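Local atomic coordinates of mandelate racemase/muconate lactonizing enzyme-like protein (PDB entry 2QQ6), a protein that binds magnesium and, as a member of the enolase superfamily, probably acts as a lyase, though its substrate and exact reaction are not established. Residues A135-H139 with M217-F221; H351-F355 with A385-H389; R120-L124 with G367-E373; V11-A15 with V396-G400; A305-E309 with A335-F339. One frame throughout, in Å; residues are numbered along the deposited sequence.

Interaction 1 of 5, residues A135-H139 with M217-F221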
# COMPACT_ATOMS: atom_id res chain seq x y z
N ALA B 135 -7.94 -17.21 -1.04
CA ALA B 135 -7.43 -15.91 -1.42
C ALA B 135 -6.66 -15.30 -0.26
O ALA B 135 -5.66 -14.59 -0.46
CB ALA B 135 -8.56 -15.01 -1.81
N ALA B 136 -7.12 -15.56 0.96
CA ALA B 136 -6.48 -15.03 2.15
C ALA B 136 -5.64 -16.09 2.87
O ALA B 136 -5.48 -16.04 4.08
CB ALA B 136 -7.52 -14.47 3.10
N ALA B 137 -5.12 -17.05 2.12
CA ALA B 137 -4.27 -18.10 2.69
C ALA B 137 -4.93 -19.04 3.69
O ALA B 137 -4.24 -19.66 4.51
CB ALA B 137 -3.03 -17.47 3.33
N HIS B 138 -6.25 -19.13 3.65
CA HIS B 138 -6.95 -20.04 4.55
C HIS B 138 -7.05 -21.42 3.89
O HIS B 138 -6.94 -21.54 2.67
CB HIS B 138 -8.32 -19.47 4.89
CG HIS B 138 -8.25 -18.34 5.87
ND1 HIS B 138 -7.78 -18.51 7.15
CD2 HIS B 138 -8.55 -17.03 5.74
CE1 HIS B 138 -7.79 -17.35 7.78
NE2 HIS B 138 -8.25 -16.43 6.95
N HIS B 139 -7.22 -22.46 4.69
CA HIS B 139 -7.25 -23.80 4.12
C HIS B 139 -8.62 -24.35 3.84
O HIS B 139 -9.44 -24.55 4.73
CB HIS B 139 -6.43 -24.74 5.00
CG HIS B 139 -5.04 -24.26 5.21
ND1 HIS B 139 -4.73 -23.28 6.13
CD2 HIS B 139 -3.89 -24.53 4.55
CE1 HIS B 139 -3.45 -22.96 6.02
NE2 HIS B 139 -2.92 -23.70 5.07
N MSE B 217 3.17 -19.78 9.29
CA MSE B 217 2.06 -19.58 10.22
C MSE B 217 1.10 -18.52 9.69
O MSE B 217 0.13 -18.16 10.36
CB MSE B 217 2.58 -19.16 11.58
CG MSE B 217 3.41 -20.21 12.29
SE MSE B 217 3.66 -19.84 14.25
CE MSE B 217 5.49 -19.26 14.22
N HIS B 218 1.38 -18.01 8.50
CA HIS B 218 0.56 -16.99 7.86
C HIS B 218 0.18 -15.84 8.78
O HIS B 218 -0.89 -15.27 8.64
CB HIS B 218 -0.68 -17.65 7.25
CG HIS B 218 -0.36 -18.45 6.02
ND1 HIS B 218 -0.72 -19.78 5.89
CD2 HIS B 218 0.35 -18.14 4.91
CE1 HIS B 218 -0.23 -20.25 4.76
NE2 HIS B 218 0.42 -19.28 4.15
N GLY B 219 1.09 -15.53 9.71
CA GLY B 219 0.92 -14.47 10.69
C GLY B 219 -0.48 -14.24 11.20
O GLY B 219 -1.13 -13.27 10.84
N ARG B 220 -0.94 -15.13 12.08
CA ARG B 220 -2.29 -15.02 12.62
C ARG B 220 -2.37 -15.03 14.14
O ARG B 220 -3.47 -15.02 14.68
CB ARG B 220 -3.16 -16.20 12.15
CG ARG B 220 -2.90 -16.74 10.76
CD ARG B 220 -3.73 -16.06 9.71
NE ARG B 220 -3.70 -16.82 8.47
CZ ARG B 220 -4.29 -16.44 7.34
NH1 ARG B 220 -4.96 -15.30 7.30
NH2 ARG B 220 -4.20 -17.20 6.27
N PHE B 221 -1.23 -15.05 14.84
CA PHE B 221 -1.31 -15.16 16.30
C PHE B 221 -0.72 -14.10 17.20
O PHE B 221 0.16 -13.32 16.81
CB PHE B 221 -0.76 -16.52 16.70
CG PHE B 221 -1.16 -17.60 15.75
CD1 PHE B 221 -0.46 -17.78 14.56
CD2 PHE B 221 -2.28 -18.39 16.00
CE1 PHE B 221 -0.87 -18.73 13.64
CE2 PHE B 221 -2.70 -19.34 15.09
CZ PHE B 221 -2.00 -19.52 13.91
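The guanidinium of Arg220 lies flat on the imidazole of His138, centres 4.0 Å apart and planes at 19°, and at its edge it meets the backbone of 135-139. There Arg220 NH2 donates a hydrogen bond of 2.8 Å to Ala136 O, and Arg220 NH1 adds a weak one to the same oxygen at 3.3 Å; NE forms a salt bridge with Asp173. The two segments are loops of the TIM barrel-like domain of the enolase superfamily, one following strand 121-127 and the other following strand 212-216, whose last residue, Asp216, binds the magnesium ion together with Glu242 and Glu268. His218 comes within about 4 Å of that ion by its side chain, while its ND1 is hydrogen-bonded to Asp173. Ala137 CB sits over the face of the His218 ring, 3.8 Å from its centroid, as a CH-pi contact. Phe79 of the second subunit meets the His218 ring at about 90° and also packs on Ala137 and Arg220.

Interaction 2 of 5, residues H351-F355 with A385-H389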
# COMPACT_ATOMS: atom_id res chain seq x y z
N HIS B 351 0.44 -27.56 -15.80
CA HIS B 351 0.76 -26.64 -16.89
C HIS B 351 1.62 -25.44 -16.54
O HIS B 351 1.73 -24.50 -17.32
CB HIS B 351 -0.52 -26.14 -17.54
CG HIS B 351 -1.43 -25.42 -16.60
ND1 HIS B 351 -1.90 -26.00 -15.44
CD2 HIS B 351 -1.97 -24.18 -16.65
CE1 HIS B 351 -2.70 -25.14 -14.83
NE2 HIS B 351 -2.76 -24.03 -15.54
N TRP B 352 2.25 -25.47 -15.36
CA TRP B 352 3.09 -24.36 -14.95
C TRP B 352 4.16 -24.05 -16.01
O TRP B 352 4.37 -22.89 -16.38
CB TRP B 352 3.77 -24.67 -13.60
CG TRP B 352 4.52 -23.48 -13.04
CD1 TRP B 352 3.97 -22.34 -12.51
CD2 TRP B 352 5.94 -23.26 -13.07
NE1 TRP B 352 4.96 -21.43 -12.22
CE2 TRP B 352 6.17 -21.97 -12.55
CE3 TRP B 352 7.03 -24.03 -13.48
CZ2 TRP B 352 7.45 -21.44 -12.44
CZ3 TRP B 352 8.30 -23.50 -13.37
CH2 TRP B 352 8.50 -22.22 -12.86
N GLU B 353 4.82 -25.09 -16.51
CA GLU B 353 5.88 -24.90 -17.48
C GLU B 353 5.41 -24.56 -18.89
O GLU B 353 6.16 -23.98 -19.68
CB GLU B 353 6.78 -26.13 -17.50
CG GLU B 353 7.51 -26.36 -16.19
CD GLU B 353 9.03 -26.34 -16.32
OE1 GLU B 353 9.57 -25.55 -17.13
OE2 GLU B 353 9.70 -27.12 -15.59
N ASP B 354 4.17 -24.91 -19.20
CA ASP B 354 3.64 -24.66 -20.53
C ASP B 354 3.39 -23.19 -20.86
O ASP B 354 2.83 -22.87 -21.90
CB ASP B 354 2.35 -25.45 -20.73
CG ASP B 354 2.53 -26.93 -20.40
OD1 ASP B 354 3.53 -27.53 -20.86
OD2 ASP B 354 1.66 -27.50 -19.70
N PHE B 355 3.82 -22.29 -19.98
CA PHE B 355 3.62 -20.86 -20.17
C PHE B 355 4.76 -20.16 -20.88
O PHE B 355 4.57 -19.13 -21.52
CB PHE B 355 3.44 -20.17 -18.83
CG PHE B 355 2.03 -20.14 -18.34
CD1 PHE B 355 1.64 -20.94 -17.26
CD2 PHE B 355 1.10 -19.28 -18.92
CE1 PHE B 355 0.33 -20.87 -16.76
CE2 PHE B 355 -0.21 -19.21 -18.43
CZ PHE B 355 -0.60 -20.00 -17.35
N ALA B 385 -0.35 -21.19 -24.98
CA ALA B 385 -0.72 -21.63 -23.64
C ALA B 385 -1.25 -20.44 -22.86
O ALA B 385 -2.32 -20.49 -22.25
CB ALA B 385 0.48 -22.21 -22.94
N ALA B 386 -0.47 -19.37 -22.90
CA ALA B 386 -0.80 -18.13 -22.23
C ALA B 386 -2.29 -17.85 -22.41
O ALA B 386 -3.04 -17.81 -21.44
CB ALA B 386 0.04 -16.99 -22.82
N PHE B 387 -2.72 -17.67 -23.65
CA PHE B 387 -4.12 -17.38 -23.90
C PHE B 387 -5.09 -18.50 -23.53
O PHE B 387 -6.23 -18.24 -23.16
CB PHE B 387 -4.32 -16.99 -25.37
CG PHE B 387 -5.73 -16.62 -25.69
CD1 PHE B 387 -6.34 -15.54 -25.05
CD2 PHE B 387 -6.48 -17.39 -26.58
CE1 PHE B 387 -7.67 -15.24 -25.28
CE2 PHE B 387 -7.83 -17.09 -26.82
CZ PHE B 387 -8.42 -16.01 -26.16
N GLU B 388 -4.63 -19.75 -23.63
CA GLU B 388 -5.50 -20.88 -23.29
C GLU B 388 -5.93 -20.81 -21.84
O GLU B 388 -6.97 -21.34 -21.46
CB GLU B 388 -4.80 -22.22 -23.50
CG GLU B 388 -5.70 -23.43 -23.20
CD GLU B 388 -4.95 -24.77 -23.16
OE1 GLU B 388 -4.04 -24.98 -24.00
OE2 GLU B 388 -5.28 -25.62 -22.30
N HIS B 389 -5.10 -20.15 -21.03
CA HIS B 389 -5.37 -20.01 -19.61
C HIS B 389 -5.63 -18.57 -19.19
O HIS B 389 -5.35 -18.21 -18.05
CB HIS B 389 -4.20 -20.58 -18.82
CG HIS B 389 -3.88 -22.01 -19.13
ND1 HIS B 389 -4.75 -23.04 -18.89
CD2 HIS B 389 -2.76 -22.58 -19.65
CE1 HIS B 389 -4.19 -24.19 -19.23
NE2 HIS B 389 -2.98 -23.93 -19.69
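Ala385, in the short helix 383-388, directs its CB at the loop 351-355, where it lies beside Asp354, CB to CB 4.3 Å, and near Phe355, whose CA is 4.4 Å from Ala385 CB. Next comes Ala386, whose CA and that of Phe355 are the nearest CA pair of the two segments, 5.6 Å apart; Ala386 CA lies 4.0 Å from Phe355 CD2. Phe387 turns to the other side of the helix, where its ring meets Phe398 edge-to-face. At His389 the chain leaves helical geometry, although His389 N still bonds back to Ala385 O at 3.1 Å, and the imidazole swings against the loop. His389 CB touches Phe355 CZ at 3.9 Å, and His351 CD2 lies over a face of the His389 ring, 3.2 Å from NE2. The rings of His351, Phe355 and His389 thus make an aromatic cluster, with the His389 centroid 4.2 Å from that of His351 and 5.6 Å from that of Phe355, both pairs at oblique angles. Between these segments the attachment rests on ring and methyl contacts, so it depends on fit of shape rather than on directional polar bonds.

Interaction 3 of 5, residues R120-L124 with G367-E373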
# COMPACT_ATOMS: atom_id res chain seq x y z
N ARG B 120 25.39 -19.68 -11.25
CA ARG B 120 24.62 -19.77 -12.49
C ARG B 120 23.31 -20.55 -12.36
O ARG B 120 22.37 -20.32 -13.12
CB ARG B 120 25.47 -20.39 -13.59
CG ARG B 120 25.11 -19.86 -14.99
CD ARG B 120 25.73 -18.48 -15.25
NE ARG B 120 26.69 -18.54 -16.35
CZ ARG B 120 27.61 -17.60 -16.60
NH1 ARG B 120 27.69 -16.53 -15.82
NH2 ARG B 120 28.45 -17.73 -17.63
N ARG B 121 23.24 -21.47 -11.40
CA ARG B 121 22.01 -22.23 -11.20
C ARG B 121 21.54 -22.07 -9.76
O ARG B 121 22.33 -22.26 -8.81
CB ARG B 121 22.22 -23.71 -11.52
CG ARG B 121 22.96 -24.51 -10.47
CD ARG B 121 22.95 -25.98 -10.89
NE ARG B 121 22.98 -26.89 -9.75
CZ ARG B 121 22.48 -28.12 -9.79
NH1 ARG B 121 21.91 -28.56 -10.91
NH2 ARG B 121 22.53 -28.91 -8.72
N VAL B 122 20.26 -21.72 -9.61
CA VAL B 122 19.65 -21.48 -8.31
C VAL B 122 18.70 -22.55 -7.78
O VAL B 122 17.82 -23.06 -8.48
CB VAL B 122 18.92 -20.11 -8.29
CG1 VAL B 122 19.57 -19.17 -9.30
CG2 VAL B 122 17.42 -20.27 -8.56
N ARG B 123 18.91 -22.87 -6.51
CA ARG B 123 18.13 -23.88 -5.81
C ARG B 123 16.77 -23.36 -5.34
O ARG B 123 16.64 -22.23 -4.88
CB ARG B 123 18.96 -24.37 -4.64
CG ARG B 123 18.26 -25.28 -3.70
CD ARG B 123 19.12 -25.40 -2.48
NE ARG B 123 18.46 -26.13 -1.42
CZ ARG B 123 18.89 -26.17 -0.17
NH1 ARG B 123 19.99 -25.50 0.17
NH2 ARG B 123 18.23 -26.87 0.74
N LEU B 124 15.77 -24.22 -5.46
CA LEU B 124 14.41 -23.89 -5.06
C LEU B 124 13.97 -24.68 -3.85
O LEU B 124 14.69 -25.56 -3.37
CB LEU B 124 13.44 -24.21 -6.19
CG LEU B 124 13.70 -23.59 -7.55
CD1 LEU B 124 12.91 -24.35 -8.57
CD2 LEU B 124 13.33 -22.12 -7.53
N GLY B 367 14.96 -29.53 -8.65
CA GLY B 367 14.98 -28.55 -7.57
C GLY B 367 15.90 -27.37 -7.78
O GLY B 367 16.24 -26.65 -6.83
N HIS B 368 16.30 -27.17 -9.03
CA HIS B 368 17.17 -26.07 -9.39
C HIS B 368 16.71 -25.42 -10.68
O HIS B 368 15.94 -25.99 -11.45
CB HIS B 368 18.60 -26.57 -9.58
CG HIS B 368 19.29 -26.97 -8.32
ND1 HIS B 368 19.82 -26.04 -7.44
CD2 HIS B 368 19.58 -28.18 -7.80
CE1 HIS B 368 20.41 -26.68 -6.44
NE2 HIS B 368 20.28 -27.98 -6.64
N ILE B 369 17.18 -24.20 -10.91
CA ILE B 369 16.89 -23.50 -12.15
C ILE B 369 18.25 -23.07 -12.68
O ILE B 369 18.99 -22.40 -11.96
CB ILE B 369 16.01 -22.26 -11.94
CG1 ILE B 369 14.57 -22.70 -11.62
CG2 ILE B 369 16.03 -21.38 -13.19
CD1 ILE B 369 13.56 -21.56 -11.66
N GLU B 370 18.59 -23.49 -13.90
CA GLU B 370 19.87 -23.16 -14.51
C GLU B 370 19.67 -21.92 -15.36
O GLU B 370 18.69 -21.82 -16.09
CB GLU B 370 20.33 -24.31 -15.40
CG GLU B 370 21.82 -24.36 -15.68
CD GLU B 370 22.60 -24.89 -14.48
OE1 GLU B 370 22.26 -25.99 -13.98
OE2 GLU B 370 23.56 -24.21 -14.05
N LEU B 371 20.61 -20.98 -15.29
CA LEU B 371 20.46 -19.76 -16.06
C LEU B 371 21.42 -19.61 -17.23
O LEU B 371 22.64 -19.77 -17.11
CB LEU B 371 20.52 -18.53 -15.15
CG LEU B 371 19.13 -17.98 -14.81
CD1 LEU B 371 19.23 -16.66 -14.05
CD2 LEU B 371 18.34 -17.77 -16.11
N THR B 372 20.80 -19.29 -18.36
CA THR B 372 21.46 -19.10 -19.64
C THR B 372 22.13 -17.74 -19.78
O THR B 372 22.03 -16.90 -18.88
CB THR B 372 20.42 -19.23 -20.77
OG1 THR B 372 20.87 -18.50 -21.92
CG2 THR B 372 19.06 -18.66 -20.32
N GLU B 373 22.81 -17.55 -20.90
CA GLU B 373 23.47 -16.28 -21.21
C GLU B 373 22.65 -15.54 -22.26
O GLU B 373 23.08 -14.53 -22.84
CB GLU B 373 24.90 -16.52 -21.70
CG GLU B 373 25.79 -17.14 -20.63
CD GLU B 373 27.24 -16.69 -20.72
OE1 GLU B 373 27.87 -16.91 -21.78
OE2 GLU B 373 27.76 -16.11 -19.73
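Strands 121-124 and 368-370 run antiparallel, their axes 4.4 Å apart at closest and their directions 161° apart; in the enolase-type barrel they give strand 121-127 an antiparallel partner beside 167-171 and 342-344, with which it pairs in parallel. Val122 and Ile369 form a hydrogen-bonded pair, Val122 N to Ile369 O and Ile369 N to Val122 O both at 2.8 Å. Further backbone bonds extend the register at each end, from Leu124 N to Gly367 O at 2.8 Å and from Leu371 N to Arg120 O at 2.9 Å. The non-hydrogen-bonded pairs Arg121-Glu370 and Arg123-His368 put their side chains on one face of the sheet. There the Arg121 guanidinium stacks flat on the His368 ring, centres 3.7 Å apart, and Arg123 CB approaches His368 CE1 at 3.3 Å while its guanidinium leads away to a salt bridge with Glu212. The face carrying Val122 and Ile369 is apolar and packs on helix 323-334: Val122 on Ala330 and Cys333, Ile369 on Thr326. Leu124 CD1 joins it, 3.8 Å from Ile369 CG1. Past the end of the strands, Arg120 NH2 makes a salt bridge to Glu373 OE2 at 2.7 Å, and that same oxygen also pairs with Arg112.

Interaction 4 of 5, residues V11-A15 with V396-G400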
# COMPACT_ATOMS: atom_id res chain seq x y z
N VAL B 11 2.61 0.09 -23.96
CA VAL B 11 2.53 -0.65 -22.71
C VAL B 11 1.21 -1.42 -22.62
O VAL B 11 0.14 -0.82 -22.55
CB VAL B 11 2.57 0.27 -21.49
CG1 VAL B 11 2.43 -0.55 -20.21
CG2 VAL B 11 3.85 1.06 -21.48
N GLU B 12 1.29 -2.75 -22.63
CA GLU B 12 0.07 -3.55 -22.54
C GLU B 12 0.12 -4.57 -21.41
O GLU B 12 1.19 -4.99 -20.96
CB GLU B 12 -0.22 -4.24 -23.88
CG GLU B 12 0.99 -4.92 -24.50
CD GLU B 12 0.66 -5.61 -25.82
OE1 GLU B 12 1.60 -6.10 -26.48
OE2 GLU B 12 -0.53 -5.67 -26.18
N THR B 13 -1.07 -4.96 -20.97
CA THR B 13 -1.22 -5.91 -19.88
C THR B 13 -1.96 -7.16 -20.35
O THR B 13 -2.32 -7.27 -21.52
CB THR B 13 -2.02 -5.26 -18.71
OG1 THR B 13 -3.39 -5.08 -19.10
CG2 THR B 13 -1.45 -3.89 -18.35
N ALA B 14 -2.19 -8.09 -19.42
CA ALA B 14 -2.89 -9.35 -19.69
C ALA B 14 -2.93 -10.12 -18.37
O ALA B 14 -1.91 -10.22 -17.68
CB ALA B 14 -2.15 -10.16 -20.75
N ALA B 15 -4.09 -10.68 -18.02
CA ALA B 15 -4.23 -11.42 -16.77
C ALA B 15 -4.35 -12.94 -16.94
O ALA B 15 -5.37 -13.44 -17.43
CB ALA B 15 -5.42 -10.90 -15.99
N VAL B 396 -9.89 -7.78 -16.94
CA VAL B 396 -8.75 -7.26 -17.68
C VAL B 396 -8.71 -7.77 -19.12
O VAL B 396 -8.69 -8.98 -19.36
CB VAL B 396 -7.40 -7.64 -16.99
CG1 VAL B 396 -6.22 -7.17 -17.83
CG2 VAL B 396 -7.33 -7.04 -15.61
N PRO B 397 -8.70 -6.86 -20.10
CA PRO B 397 -8.66 -7.26 -21.51
C PRO B 397 -7.27 -7.79 -21.85
O PRO B 397 -6.27 -7.25 -21.36
CB PRO B 397 -8.96 -5.96 -22.25
CG PRO B 397 -9.81 -5.20 -21.27
CD PRO B 397 -9.09 -5.44 -19.98
N PHE B 398 -7.20 -8.84 -22.67
CA PHE B 398 -5.92 -9.43 -23.07
C PHE B 398 -5.11 -8.39 -23.82
O PHE B 398 -5.56 -7.25 -23.99
CB PHE B 398 -6.14 -10.64 -24.00
CG PHE B 398 -5.16 -11.76 -23.79
CD1 PHE B 398 -5.26 -12.60 -22.68
CD2 PHE B 398 -4.15 -12.01 -24.71
CE1 PHE B 398 -4.38 -13.68 -22.49
CE2 PHE B 398 -3.26 -13.09 -24.54
CZ PHE B 398 -3.38 -13.93 -23.43
N PHE B 399 -3.93 -8.77 -24.29
CA PHE B 399 -3.06 -7.86 -25.01
C PHE B 399 -3.74 -7.11 -26.18
O PHE B 399 -3.09 -6.37 -26.92
CB PHE B 399 -1.84 -8.62 -25.51
CG PHE B 399 -0.93 -9.09 -24.40
CD1 PHE B 399 -0.44 -10.40 -24.39
CD2 PHE B 399 -0.52 -8.22 -23.39
CE1 PHE B 399 0.45 -10.82 -23.39
CE2 PHE B 399 0.36 -8.63 -22.39
CZ PHE B 399 0.84 -9.93 -22.39
N GLY B 400 -5.04 -7.31 -26.35
CA GLY B 400 -5.76 -6.65 -27.42
C GLY B 400 -7.06 -7.36 -27.76
O GLY B 400 -7.43 -8.31 -27.04
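The methyl group of Ala14 is the bump around which the C-terminal segment 396-400 folds. It enters the angle between two aromatic rings, sitting over the face of Phe399 with CB 3.4 Å from the ring centroid, a CH-pi contact only 16° off the normal, and over a face of Phe398, where CB comes to 4.4 Å from CD1. Along the strand, Ala15 is small enough to admit Val396, and CB meets CB at 3.9 Å between Ala15 and Val396. Val396 CG1 also reaches back to Thr13 OG1 at 3.7 Å, although the Thr13 CB points away from the segment and its side chain packs on helix 44-53. Strand 10-17 is an outermost strand, within this chain, of the three-stranded antiparallel sheet in the N-terminal domain characteristic of the enolase superfamily, so here the last modelled residues of the chain return to the first sheet. The direction from Val396 to Phe399 is 129° from that of Glu12 to Ala15, and the CA atoms of Ala14 and Phe398 lie 4.5 Å apart. Glu12 closes the far side of the hollow holding Phe399: its OE2 lies 3.3 Å from Phe399 CB, while OE1 is held by a salt bridge to Arg26 and a hydrogen bond to Trp28. Arg26 in turn makes a cation-pi contact with the Phe399 ring.

Interaction 5 of 5, residues A305-E309 with A335-F339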
# COMPACT_ATOMS: atom_id res chain seq x y z
N ALA B 305 18.41 -7.33 -0.60
CA ALA B 305 19.35 -8.42 -0.31
C ALA B 305 20.65 -7.84 0.22
O ALA B 305 21.27 -8.39 1.13
CB ALA B 305 19.60 -9.22 -1.57
N ASN B 306 21.06 -6.72 -0.37
CA ASN B 306 22.29 -6.04 0.02
C ASN B 306 22.24 -5.54 1.44
O ASN B 306 23.25 -5.59 2.15
CB ASN B 306 22.57 -4.87 -0.92
CG ASN B 306 23.00 -5.32 -2.28
OD1 ASN B 306 23.62 -6.36 -2.43
ND2 ASN B 306 22.68 -4.53 -3.29
N LEU B 307 21.07 -5.05 1.85
CA LEU B 307 20.90 -4.54 3.21
C LEU B 307 21.11 -5.67 4.19
O LEU B 307 21.81 -5.52 5.18
CB LEU B 307 19.51 -3.93 3.40
CG LEU B 307 19.32 -2.49 2.91
CD1 LEU B 307 17.91 -2.02 3.29
CD2 LEU B 307 20.36 -1.56 3.53
N ALA B 308 20.51 -6.82 3.88
CA ALA B 308 20.62 -8.01 4.71
C ALA B 308 22.05 -8.56 4.72
O ALA B 308 22.52 -9.07 5.74
CB ALA B 308 19.67 -9.07 4.19
N GLU B 309 22.73 -8.46 3.58
CA GLU B 309 24.09 -8.93 3.46
C GLU B 309 24.89 -8.26 4.56
O GLU B 309 25.69 -8.89 5.25
CB GLU B 309 24.63 -8.55 2.08
CG GLU B 309 25.92 -9.25 1.63
CD GLU B 309 27.18 -8.51 2.04
OE1 GLU B 309 27.17 -7.26 2.02
OE2 GLU B 309 28.18 -9.18 2.37
N ALA B 335 22.70 -12.71 -8.73
CA ALA B 335 23.49 -11.50 -8.50
C ALA B 335 23.78 -11.11 -7.05
O ALA B 335 24.29 -10.02 -6.78
CB ALA B 335 22.82 -10.33 -9.21
N VAL B 336 23.47 -11.99 -6.10
CA VAL B 336 23.70 -11.67 -4.71
C VAL B 336 24.39 -12.82 -3.98
O VAL B 336 24.03 -13.98 -4.17
CB VAL B 336 22.38 -11.33 -4.01
CG1 VAL B 336 21.79 -10.07 -4.62
CG2 VAL B 336 21.41 -12.48 -4.14
N SER B 337 25.36 -12.48 -3.15
CA SER B 337 26.12 -13.49 -2.42
C SER B 337 25.35 -14.23 -1.32
O SER B 337 25.65 -15.38 -1.02
CB SER B 337 27.37 -12.86 -1.78
OG SER B 337 27.11 -12.39 -0.47
N ASN B 338 24.37 -13.56 -0.73
CA ASN B 338 23.60 -14.17 0.34
C ASN B 338 22.33 -14.90 -0.09
O ASN B 338 21.38 -15.00 0.69
CB ASN B 338 23.25 -13.12 1.40
CG ASN B 338 22.61 -11.86 0.82
OD1 ASN B 338 21.91 -11.14 1.52
ND2 ASN B 338 22.88 -11.59 -0.46
N PHE B 339 22.31 -15.43 -1.30
CA PHE B 339 21.14 -16.15 -1.74
C PHE B 339 21.10 -17.50 -1.05
O PHE B 339 22.14 -18.13 -0.85
CB PHE B 339 21.14 -16.39 -3.24
CG PHE B 339 20.09 -17.37 -3.68
CD1 PHE B 339 18.74 -17.06 -3.56
CD2 PHE B 339 20.45 -18.64 -4.11
CE1 PHE B 339 17.76 -18.00 -3.86
CE2 PHE B 339 19.47 -19.58 -4.41
CZ PHE B 339 18.12 -19.26 -4.28
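This is a small helix-to-turn contact on the outer layer of the barrel domain, where helix 298-310 meets the loop that leads from helix 323-334 to strand 342-344. Val336 to Phe339 form a type I beta turn, and its residues Val336 and Asn338 direct their side chains at the helix. Ala305 CB packs against Val336 CG1 at 3.8 Å, the apolar part of the contact. One turn of helix further on, Glu309 CG lies 4.0 Å from Ser337 OG at the more exposed end. Between them the Asn338 side chain fits beside the helix backbone, and the CA atoms of Glu309 and Asn338 come within 6.1 Å. Phe315 packs on both Ala305 and Asn338 and shares a backbone hydrogen bond with the latter, so the loop after helix 298-310 completes the junction. With 214 Å² buried in all, the chemistry is mixed: a small apolar contact between Ala305 and Val336 lies next to a polar amide set against the helix backbone.

In the fold
Interaction 3 is the most extensive and the only one built on strand pairing; its apolar side packs on helix 323-334, and its other face carries charged and polar side chains, some of them exposed. Interaction 5 shares that region: Phe339 packs on Val122 and Arg123, CZ lying 3.4 Å from Arg123 O. Interactions 2 and 4 form a second neighbourhood, joined by Phe387 CA and Phe398 CZ at 3.6 Å, and both are aromatic and partly buried; interaction 4 is the one with a segment on the N-terminal three-stranded sheet. Interaction 1 stands apart, touching none of the others: a surface contact beside the metal, rich in arginine and histidine and covered by the second subunit. Along the chain, interaction 4 encloses all the rest.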